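Two structures of orotidine 5'-phosphate decarboxylase from Pyrococcus horikoshii compared at one contact. The protein probably catalyses the decarboxylation of orotidine 5'-monophosphate to uridine 5'-monophosphate, the last step of de novo UMP synthesis. Structure 1 is PDB 2CZE (chain A, 1.85 Å), residues V3-V8 and M27-W32; structure 2 is PDB 2CZD (chain B, 1.60 Å), residues V3-V8 and M27-W32. Both blocks share one frame: the second was fitted to the first on N, CA, C and O of the twelve residues, RMSD 0.70 Å. Numbering follows each deposited sequence.

Structure 1 (2CZE). With U5P (uridine-5'-monophosphate), chain C.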
loop_
_atom_site.group_PDB
_atom_site.type_symbol
_atom_site.label_atom_id
_atom_site.label_comp_id
_atom_site.label_asym_id
_atom_site.label_seq_id
_atom_site.Cartn_x
_atom_site.Cartn_y
_atom_site.Cartn_z
ATOM N N VAL A 3 -16.855 8.510 -9.608
ATOM C CA VAL A 3 -15.676 8.888 -8.856
ATOM C C VAL A 3 -14.549 8.820 -9.864
ATOM O O VAL A 3 -14.248 7.749 -10.397
ATOM C CB VAL A 3 -15.424 7.902 -7.695
ATOM C CG1 VAL A 3 -14.103 8.228 -7.024
ATOM C CG2 VAL A 3 -16.571 8.009 -6.678
ATOM N N LEU A 4 -13.932 9.964 -10.139
ATOM C CA LEU A 4 -12.845 10.058 -11.112
ATOM C C LEU A 4 -11.522 9.603 -10.501
ATOM O O LEU A 4 -11.047 10.199 -9.537
ATOM C CB LEU A 4 -12.702 11.506 -11.587
ATOM C CG LEU A 4 -11.516 11.825 -12.502
ATOM C CD1 LEU A 4 -11.645 11.061 -13.807
ATOM C CD2 LEU A 4 -11.487 13.336 -12.775
ATOM N N ALA A 5 -10.921 8.555 -11.062
ATOM C CA ALA A 5 -9.646 8.064 -10.546
ATOM C C ALA A 5 -8.556 8.731 -11.365
ATOM O O ALA A 5 -8.284 8.325 -12.493
ATOM C CB ALA A 5 -9.566 6.558 -10.681
ATOM N N LEU A 6 -7.930 9.760 -10.794
ATOM C CA LEU A 6 -6.899 10.511 -11.509
ATOM C C LEU A 6 -5.528 9.888 -11.359
ATOM O O LEU A 6 -4.726 10.335 -10.540
ATOM C CB LEU A 6 -6.843 11.968 -11.014
ATOM C CG LEU A 6 -7.928 12.904 -11.532
ATOM C CD1 LEU A 6 -7.761 14.276 -10.917
ATOM C CD2 LEU A 6 -7.845 12.969 -13.060
ATOM N N ASP A 7 -5.252 8.869 -12.161
ATOM C CA ASP A 7 -3.971 8.197 -12.085
ATOM C C ASP A 7 -2.948 8.652 -13.118
ATOM O O ASP A 7 -2.415 7.853 -13.877
ATOM C CB ASP A 7 -4.171 6.681 -12.154
ATOM C CG ASP A 7 -5.027 6.164 -11.013
ATOM O OD1 ASP A 7 -4.802 6.616 -9.862
ATOM O OD2 ASP A 7 -5.916 5.318 -11.259
ATOM N N VAL A 8 -2.707 9.953 -13.161
ATOM C CA VAL A 8 -1.691 10.507 -14.041
ATOM C C VAL A 8 -0.626 11.008 -13.079
ATOM O O VAL A 8 -0.903 11.227 -11.901
ATOM C CB VAL A 8 -2.219 11.682 -14.893
ATOM C CG1 VAL A 8 -3.197 11.160 -15.945
ATOM C CG2 VAL A 8 -2.887 12.724 -14.006
ATOM N N MET A 27 -16.997 12.641 -6.766
ATOM C CA MET A 27 -15.748 12.732 -6.003
ATOM C C MET A 27 -14.559 12.459 -6.911
ATOM O O MET A 27 -14.722 12.025 -8.038
ATOM C CB MET A 27 -15.712 11.684 -4.880
ATOM C CG MET A 27 -16.730 11.852 -3.767
ATOM S SD MET A 27 -16.367 10.638 -2.447
ATOM C CE MET A 27 -17.995 10.455 -1.673
ATOM N N ILE A 28 -13.365 12.716 -6.398
ATOM C CA ILE A 28 -12.124 12.443 -7.109
ATOM C C ILE A 28 -11.324 11.464 -6.254
ATOM O O ILE A 28 -11.266 11.610 -5.023
ATOM C CB ILE A 28 -11.294 13.723 -7.283
ATOM C CG1 ILE A 28 -12.037 14.665 -8.234
ATOM C CG2 ILE A 28 -9.870 13.374 -7.773
ATOM C CD1 ILE A 28 -11.389 16.039 -8.373
ATOM N N LYS A 29 -10.715 10.468 -6.892
ATOM C CA LYS A 29 -9.911 9.496 -6.161
ATOM C C LYS A 29 -8.456 9.645 -6.590
ATOM O O LYS A 29 -8.153 9.586 -7.783
ATOM C CB LYS A 29 -10.380 8.064 -6.457
ATOM C CG LYS A 29 -9.676 6.984 -5.613
ATOM C CD LYS A 29 -10.223 5.572 -5.875
ATOM C CE LYS A 29 -9.676 4.980 -7.184
ATOM N NZ LYS A 29 -8.202 4.706 -7.130
ATOM N N VAL A 30 -7.563 9.882 -5.634
ATOM C CA VAL A 30 -6.143 10.001 -5.954
ATOM C C VAL A 30 -5.447 8.739 -5.446
ATOM O O VAL A 30 -5.858 8.167 -4.437
ATOM C CB VAL A 30 -5.495 11.277 -5.324
ATOM C CG1 VAL A 30 -6.387 12.498 -5.599
ATOM C CG2 VAL A 30 -5.249 11.091 -3.856
ATOM N N ASN A 31 -4.400 8.306 -6.141
ATOM C CA ASN A 31 -3.684 7.090 -5.767
ATOM C C ASN A 31 -2.203 7.479 -5.714
ATOM O O ASN A 31 -1.854 8.646 -5.934
ATOM C CB ASN A 31 -3.950 6.005 -6.824
ATOM C CG ASN A 31 -3.750 4.577 -6.302
ATOM O OD1 ASN A 31 -2.824 4.293 -5.535
ATOM N ND2 ASN A 31 -4.613 3.663 -6.757
ATOM N N TRP A 32 -1.327 6.522 -5.432
ATOM C CA TRP A 32 0.095 6.837 -5.319
ATOM C C TRP A 32 0.742 7.467 -6.560
ATOM O O TRP A 32 1.648 8.293 -6.440
ATOM C CB TRP A 32 0.886 5.589 -4.888
ATOM C CG TRP A 32 0.552 5.134 -3.496
ATOM C CD1 TRP A 32 0.035 3.922 -3.126
ATOM C CD2 TRP A 32 0.748 5.875 -2.279
ATOM N NE1 TRP A 32 -0.099 3.861 -1.756
ATOM C CE2 TRP A 32 0.333 5.043 -1.212
ATOM C CE3 TRP A 32 1.236 7.157 -1.988
ATOM C CZ2 TRP A 32 0.396 5.451 0.129
ATOM C CZ3 TRP A 32 1.295 7.565 -0.650
ATOM C CH2 TRP A 32 0.878 6.711 0.388
HETATM N N1 U5P C . -8.583 0.041 -7.976
HETATM C C2 U5P C . -9.008 -0.933 -8.890
HETATM N N3 U5P C . -9.482 -2.160 -8.413
HETATM C C4 U5P C . -9.532 -2.415 -7.036
HETATM C C5 U5P C . -9.101 -1.451 -6.129
HETATM C C6 U5P C . -8.630 -0.231 -6.600
HETATM O O2 U5P C . -8.961 -0.735 -10.106
HETATM O O4 U5P C . -9.975 -3.489 -6.635
HETATM C "C1'" U5P C . -8.165 1.387 -8.436
HETATM C "C2'" U5P C . -7.054 1.350 -9.489
HETATM O "O2'" U5P C . -5.790 1.375 -8.822
HETATM C "C3'" U5P C . -7.282 2.699 -10.171
HETATM C "C4'" U5P C . -8.811 2.756 -10.217
HETATM O "O3'" U5P C . -6.760 3.773 -9.383
HETATM O "O4'" U5P C . -9.283 2.037 -9.063
HETATM C "C5'" U5P C . -9.327 2.059 -11.479
HETATM O "O5'" U5P C . -8.900 2.811 -12.615
HETATM P P U5P C . -9.246 2.386 -14.129
HETATM O O1P U5P C . -8.320 3.064 -15.063
HETATM O O2P U5P C . -10.788 2.777 -14.370
HETATM O O3P U5P C . -9.146 0.783 -14.216
HETATM O O HOH W 1 -3.319 8.643 -8.782
HETATM O O HOH W 2 -7.011 7.197 -8.151
#

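Structure 2 (2CZD).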
loop_
_atom_site.group_PDB
_atom_site.type_symbol
_atom_site.label_atom_id
_atom_site.label_comp_id
_atom_site.label_asym_id
_atom_site.label_seq_id
_atom_site.Cartn_x
_atom_site.Cartn_y
_atom_site.Cartn_z
ATOM N N VAL B 3 -16.905 8.639 -9.561
ATOM C CA VAL B 3 -15.662 8.902 -8.848
ATOM C C VAL B 3 -14.591 8.773 -9.918
ATOM O O VAL B 3 -14.436 7.722 -10.512
ATOM C CB VAL B 3 -15.383 7.866 -7.740
ATOM C CG1 VAL B 3 -13.956 8.080 -7.193
ATOM C CG2 VAL B 3 -16.427 8.040 -6.613
ATOM N N LEU B 4 -13.870 9.857 -10.177
ATOM C CA LEU B 4 -12.818 9.830 -11.193
ATOM C C LEU B 4 -11.498 9.368 -10.587
ATOM O O LEU B 4 -10.970 10.033 -9.694
ATOM C CB LEU B 4 -12.623 11.231 -11.794
ATOM C CG LEU B 4 -11.450 11.329 -12.776
ATOM C CD1 LEU B 4 -11.725 10.470 -14.000
ATOM C CD2 LEU B 4 -11.266 12.800 -13.196
ATOM N N ALA B 5 -10.998 8.227 -11.062
ATOM C CA ALA B 5 -9.693 7.702 -10.626
ATOM C C ALA B 5 -8.712 8.515 -11.474
ATOM O O ALA B 5 -8.443 8.192 -12.651
ATOM C CB ALA B 5 -9.585 6.216 -10.936
ATOM N N LEU B 6 -8.200 9.586 -10.866
ATOM C CA LEU B 6 -7.327 10.540 -11.552
ATOM C C LEU B 6 -5.885 10.070 -11.589
ATOM O O LEU B 6 -4.984 10.658 -10.956
ATOM C CB LEU B 6 -7.432 11.901 -10.875
ATOM C CG LEU B 6 -6.772 13.068 -11.619
ATOM C CD1 LEU B 6 -7.473 13.258 -12.960
ATOM C CD2 LEU B 6 -6.883 14.325 -10.778
ATOM N N ASP B 7 -5.681 9.019 -12.366
ATOM C CA ASP B 7 -4.376 8.396 -12.470
ATOM C C ASP B 7 -3.565 8.995 -13.613
ATOM O O ASP B 7 -3.142 8.307 -14.536
ATOM C CB ASP B 7 -4.552 6.884 -12.623
ATOM C CG ASP B 7 -5.244 6.249 -11.418
ATOM O OD1 ASP B 7 -5.268 6.881 -10.339
ATOM O OD2 ASP B 7 -5.750 5.111 -11.545
ATOM N N VAL B 8 -3.380 10.306 -13.515
ATOM C CA VAL B 8 -2.640 11.104 -14.481
ATOM C C VAL B 8 -1.479 11.609 -13.648
ATOM O O VAL B 8 -1.625 12.534 -12.847
ATOM C CB VAL B 8 -3.510 12.261 -14.975
ATOM C CG1 VAL B 8 -2.688 13.224 -15.833
ATOM C CG2 VAL B 8 -4.686 11.690 -15.756
ATOM N N MET B 27 -16.513 12.891 -6.966
ATOM C CA MET B 27 -15.260 12.823 -6.212
ATOM C C MET B 27 -14.098 12.507 -7.128
ATOM O O MET B 27 -14.282 11.964 -8.211
ATOM C CB MET B 27 -15.329 11.726 -5.145
ATOM C CG MET B 27 -16.440 11.929 -4.135
ATOM S SD MET B 27 -16.274 10.769 -2.785
ATOM C CE MET B 27 -17.956 10.794 -2.085
ATOM N N ILE B 28 -12.897 12.841 -6.661
ATOM C CA ILE B 28 -11.665 12.551 -7.369
ATOM C C ILE B 28 -10.936 11.573 -6.459
ATOM O O ILE B 28 -10.853 11.791 -5.244
ATOM C CB ILE B 28 -10.789 13.802 -7.520
ATOM C CG1 ILE B 28 -11.520 14.836 -8.381
ATOM C CG2 ILE B 28 -9.447 13.427 -8.123
ATOM C CD1 ILE B 28 -10.886 16.223 -8.327
ATOM N N LYS B 29 -10.445 10.487 -7.033
ATOM C CA LYS B 29 -9.692 9.499 -6.258
ATOM C C LYS B 29 -8.216 9.552 -6.673
ATOM O O LYS B 29 -7.884 9.488 -7.868
ATOM C CB LYS B 29 -10.257 8.089 -6.499
ATOM C CG LYS B 29 -9.522 6.983 -5.715
ATOM C CD LYS B 29 -10.220 5.646 -5.943
ATOM C CE LYS B 29 -9.866 5.024 -7.308
ATOM N NZ LYS B 29 -8.421 4.641 -7.391
ATOM N N VAL B 30 -7.331 9.678 -5.691
ATOM C CA VAL B 30 -5.902 9.732 -5.971
ATOM C C VAL B 30 -5.225 8.519 -5.338
ATOM O O VAL B 30 -5.728 7.956 -4.365
ATOM C CB VAL B 30 -5.257 11.040 -5.444
ATOM C CG1 VAL B 30 -5.936 12.253 -6.101
ATOM C CG2 VAL B 30 -5.370 11.113 -3.925
ATOM N N ASN B 31 -4.094 8.104 -5.893
ATOM C CA ASN B 31 -3.397 6.936 -5.349
ATOM C C ASN B 31 -1.962 7.239 -4.913
ATOM O O ASN B 31 -1.517 8.380 -4.993
ATOM C CB ASN B 31 -3.417 5.797 -6.372
ATOM C CG ASN B 31 -2.770 6.178 -7.689
ATOM O OD1 ASN B 31 -2.053 7.166 -7.781
ATOM N ND2 ASN B 31 -3.001 5.369 -8.712
ATOM N N TRP B 32 -1.248 6.236 -4.406
ATOM C CA TRP B 32 0.130 6.479 -3.984
ATOM C C TRP B 32 1.039 6.962 -5.137
ATOM O O TRP B 32 1.846 7.869 -4.948
ATOM C CB TRP B 32 0.733 5.221 -3.318
ATOM C CG TRP B 32 0.322 4.980 -1.865
ATOM C CD1 TRP B 32 -0.213 3.828 -1.357
ATOM C CD2 TRP B 32 0.541 5.845 -0.739
ATOM N NE1 TRP B 32 -0.332 3.917 0.009
ATOM C CE2 TRP B 32 0.124 5.139 0.420
ATOM C CE3 TRP B 32 1.054 7.136 -0.593
ATOM C CZ2 TRP B 32 0.208 5.682 1.702
ATOM C CZ3 TRP B 32 1.140 7.687 0.701
ATOM C CH2 TRP B 32 0.716 6.948 1.829
HETATM O O HOH W 3 -4.287 9.104 -8.800
HETATM O O HOH W 4 -6.911 6.885 -8.176
HETATM O O HOH W 5 -6.646 3.680 -9.386
#

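Structure 1 (2CZE)
The Asp7 carboxylate and the Asn31 amide meet obliquely, their planes 66° apart, Asp7 OD1 3.2 Å from Asn31 CB. Asn31, at the N-cap position of helix 32-38 without a side-chain cap, has CG anti to the backbone N (chi1 -157°); ND2 hydrogen-bonds U5P O3' weakly (3.4 Å) and Asp62 of the second subunit, and OD1 accepts Trp32 N (2.7 Å) on an in-plane lone pair. The ribose O3' donates to Asp7 OD2 (2.6 Å) and accepts from Lys29 NZ (2.8 Å), which is salt-bridged to Asp57. Water 2 joins Asp7 OD1, Lys29 O and Lys29 NZ. The bent lysine brings CE against Ala5 CB (3.8 Å). Strands 2-5 and 27-31, neighbours in the parallel TIM barrel, are bonded through Leu4 N to Met27 O, Lys29 N to Leu4 O and Leu6 N to Lys29 O.

Structure 2 (2CZD)
The Asp7 carboxylate and the Asn31 amide meet obliquely with nearly parallel planes, 8° apart, and Asp7 OD1 lies 3.2 Å from Asn31 ND2 at an angle too poor for a hydrogen bond. Asn31, at the N-cap position of helix 32-38, has CG in the crowded position between the backbone N and the carbonyl carbon (chi1 59°). From there ND2 bonds Tyr9 OH, while OD1 caps Leu34 N. Water 5 donates to Asp7 OD2 (2.7 Å) and accepts from Lys29 NZ (2.8 Å), which is salt-bridged to Asp57. Water 4 joins Asp7 OD1, Lys29 NZ and, more weakly, Lys29 O. The bent lysine brings CE against Ala5 CB (3.8 Å). Between the parallel strands run the bonds from Leu4 N to Met27 O, Lys29 N to Leu4 O and Leu6 N to Lys29 O, which hold Lys29 in register beside Ala5.

How the two compare
The principal difference is the rotation of one amide. Asn31(A) has chi1 -157° and Asn31(B) 59°, and their CG atoms stand 2.3 Å apart after superposition. The places of OD1 and ND2 of Asn31(A) are both left. In structure 1 the amide touches the uridine monophosphate, which is modelled in that structure alone; the turn may be related to the nucleotide beside it, although two crystals differ in more than one respect. Water 5 of structure 2 occupies the place of the nucleotide's O3'. Next to the amide, the CA atoms of Trp32(A) and Trp32(B) are 1.4 Å apart. At the other segment's end, the CA atoms of Val8(A) and Val8(B) stand 1.2 Å apart after superposition and their carbonyl O atoms 1.8 Å apart; psi is 159° at Val8(A) and 103° at Val8(B).

The touch with the aspartate persists: CG of Asn31(A) lies 4.2 Å from OD1 of Asp7(A), and CG of Asn31(B) 3.7 Å from OD1 of Asp7(B). Water 4 stands at the place of water 2. The side chains of Asp7(A), Lys29(A), Val3(A), Leu4(A), Met27(A) and Ile28(A) and their counterparts in structure 2 keep their place. The backbone bonds also recur, Leu6(A) N to Lys29(A) O and Leu6(B) N to Lys29(B) O among them.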